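Local coordinates for extracellular protein containing a SCP domain (Bacillus anthracis, PDB 4IFA) that is of unknown function but is an extracellular protein with an SCP (CAP-superfamily) domain, possibly involved in virulence, at residues A[256-261]-A[327-332]. Numbering follows the deposited sequence.
Sequences DMKDNN and VYDKFY
K258, near the C-terminal end of helix 244-260, lays its chain against the rings of Y328 and F331 and ends on D329. Its CB sits over one face of the F331 ring in a CH-pi contact, 4.1 Å from the centroid, and CD touches CE2 of F331 at 3.5 Å. CG of K258 meets the edge of the Y328 ring in its plane, 3.9 Å from CE2. The chain leaves with CG anti to the backbone N (chi1 170°), then bends at chi2 and chi4, which brings NZ to OD2 of D329 at 2.8 Å, a salt bridge taken on the anti lone pair. M257, a selenomethionine, adds its CB against CD1 of F331 at 3.7 Å. A water joins OD1 of D259 to the OH of Y328, at 2.6 Å from each, while OD2 of D259 pairs with K255.

Behind them, Y328 to F331 form a type II' turn closing the hairpin of strands 322-328 and 331-338; E217 of helix 210-234 receives the N-H of D329. K258 thus ties the helix end to this SCP-domain hairpin, its methylenes packing on the rings, its ammonium probably neutralised by D329.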
loop_
_atom_site.group_PDB
_atom_site.type_symbol
_atom_site.label_atom_id
_atom_site.label_comp_id
_atom_site.label_asym_id
_atom_site.label_seq_id
_atom_site.Cartn_x
_atom_site.Cartn_y
_atom_site.Cartn_z
ATOM N N ASP A 256 -11.070 16.660 9.256
ATOM C CA ASP A 256 -10.772 17.812 10.132
ATOM C C ASP A 256 -9.345 18.319 9.879
ATOM O O ASP A 256 -9.099 19.518 9.729
ATOM C CB ASP A 256 -10.988 17.380 11.578
ATOM C CG ASP A 256 -10.770 18.484 12.580
ATOM O OD1 ASP A 256 -11.057 19.663 12.254
ATOM O OD2 ASP A 256 -10.350 18.161 13.714
HETATM N N MSE A 257 -8.392 17.398 9.772
HETATM C CA MSE A 257 -6.993 17.788 9.483
HETATM C C MSE A 257 -6.839 18.510 8.152
HETATM O O MSE A 257 -6.146 19.521 8.058
HETATM C CB MSE A 257 -6.065 16.572 9.531
HETATM C CG MSE A 257 -5.855 16.017 10.933
HETATM SE SE MSE A 257 -4.480 14.624 11.005
HETATM C CE MSE A 257 -5.443 13.267 10.038
ATOM N N LYS A 258 -7.503 17.993 7.131
ATOM C CA LYS A 258 -7.444 18.582 5.786
ATOM C C LYS A 258 -8.100 19.948 5.804
ATOM O O LYS A 258 -7.514 20.957 5.369
ATOM C CB LYS A 258 -8.203 17.670 4.814
ATOM C CG LYS A 258 -8.484 18.191 3.373
ATOM C CD LYS A 258 -7.332 18.104 2.479
ATOM C CE LYS A 258 -7.599 18.714 1.086
ATOM N NZ LYS A 258 -8.644 17.954 0.342
ATOM N N ASP A 259 -9.313 20.003 6.340
ATOM C CA ASP A 259 -10.092 21.259 6.323
ATOM C C ASP A 259 -9.472 22.380 7.172
ATOM O O ASP A 259 -9.457 23.556 6.761
ATOM C CB ASP A 259 -11.501 21.014 6.849
ATOM C CG ASP A 259 -12.409 20.243 5.877
ATOM O OD1 ASP A 259 -12.044 20.022 4.711
ATOM O OD2 ASP A 259 -13.541 19.898 6.337
ATOM N N ASN A 260 -8.926 22.021 8.331
ATOM C CA ASN A 260 -8.388 22.992 9.278
ATOM C C ASN A 260 -6.880 23.117 9.341
ATOM O O ASN A 260 -6.329 23.736 10.255
ATOM C CB ASN A 260 -9.074 22.722 10.641
ATOM C CG ASN A 260 -10.559 23.016 10.574
ATOM O OD1 ASN A 260 -10.957 24.115 10.207
ATOM N ND2 ASN A 260 -11.388 22.003 10.859
ATOM N N ASN A 261 -6.204 22.563 8.330
ATOM C CA ASN A 261 -4.777 22.836 8.153
ATOM C C ASN A 261 -3.890 22.576 9.353
ATOM O O ASN A 261 -3.076 23.410 9.743
ATOM C CB ASN A 261 -4.619 24.241 7.600
ATOM C CG ASN A 261 -5.221 24.340 6.250
ATOM O OD1 ASN A 261 -4.588 23.945 5.275
ATOM N ND2 ASN A 261 -6.459 24.830 6.168
ATOM N N VAL A 327 -10.065 7.684 5.484
ATOM C CA VAL A 327 -9.261 8.424 4.505
ATOM C C VAL A 327 -10.111 9.539 3.924
ATOM O O VAL A 327 -11.297 9.348 3.664
ATOM C CB VAL A 327 -8.746 7.480 3.383
ATOM C CG1 VAL A 327 -8.005 8.257 2.308
ATOM C CG2 VAL A 327 -7.890 6.317 3.989
ATOM N N TYR A 328 -9.505 10.725 3.795
ATOM C CA TYR A 328 -10.140 11.889 3.198
ATOM C C TYR A 328 -9.066 12.555 2.345
ATOM O O TYR A 328 -8.057 13.027 2.866
ATOM C CB TYR A 328 -10.682 12.850 4.256
ATOM C CG TYR A 328 -11.535 13.943 3.697
ATOM C CD1 TYR A 328 -12.855 13.688 3.400
ATOM C CD2 TYR A 328 -11.009 15.190 3.439
ATOM C CE1 TYR A 328 -13.687 14.707 2.869
ATOM C CE2 TYR A 328 -11.813 16.202 2.927
ATOM C CZ TYR A 328 -13.146 15.941 2.644
ATOM O OH TYR A 328 -13.963 16.946 2.109
ATOM N N ASP A 329 -9.256 12.526 1.027
ATOM C CA ASP A 329 -8.231 12.940 0.072
ATOM C C ASP A 329 -6.934 12.185 0.436
ATOM O O ASP A 329 -6.972 10.964 0.528
ATOM C CB ASP A 329 -8.094 14.473 0.004
ATOM C CG ASP A 329 -7.435 14.974 -1.310
ATOM O OD1 ASP A 329 -6.912 14.176 -2.139
ATOM O OD2 ASP A 329 -7.523 16.200 -1.553
ATOM N N LYS A 330 -5.822 12.875 0.652
ATOM C CA LYS A 330 -4.583 12.191 1.023
ATOM C C LYS A 330 -4.251 12.296 2.496
ATOM O O LYS A 330 -3.095 12.379 2.860
ATOM C CB LYS A 330 -3.410 12.626 0.105
ATOM C CG LYS A 330 -3.674 12.230 -1.371
ATOM C CD LYS A 330 -2.483 12.537 -2.232
ATOM C CE LYS A 330 -2.774 12.207 -3.678
ATOM N NZ LYS A 330 -1.714 12.758 -4.581
ATOM N N PHE A 331 -5.293 12.269 3.351
ATOM C CA PHE A 331 -5.139 12.206 4.795
ATOM C C PHE A 331 -5.663 10.829 5.187
ATOM O O PHE A 331 -6.804 10.478 4.875
ATOM C CB PHE A 331 -5.910 13.356 5.499
ATOM C CG PHE A 331 -5.238 14.691 5.381
ATOM C CD1 PHE A 331 -4.514 15.229 6.448
ATOM C CD2 PHE A 331 -5.231 15.358 4.165
ATOM C CE1 PHE A 331 -3.845 16.414 6.297
ATOM C CE2 PHE A 331 -4.573 16.567 4.030
ATOM C CZ PHE A 331 -3.874 17.055 5.102
ATOM N N TYR A 332 -4.812 10.079 5.869
ATOM C CA TYR A 332 -5.053 8.691 6.229
ATOM C C TYR A 332 -4.950 8.495 7.717
ATOM O O TYR A 332 -3.963 8.906 8.346
ATOM C CB TYR A 332 -3.954 7.802 5.588
ATOM C CG TYR A 332 -3.706 8.041 4.102
ATOM C CD1 TYR A 332 -4.348 7.269 3.129
ATOM C CD2 TYR A 332 -2.810 9.000 3.672
ATOM C CE1 TYR A 332 -4.119 7.448 1.794
ATOM C CE2 TYR A 332 -2.585 9.197 2.299
ATOM C CZ TYR A 332 -3.231 8.419 1.372
ATOM O OH TYR A 332 -3.021 8.612 0.023
HETATM O O HOH W 1 -13.894 19.346 3.061
#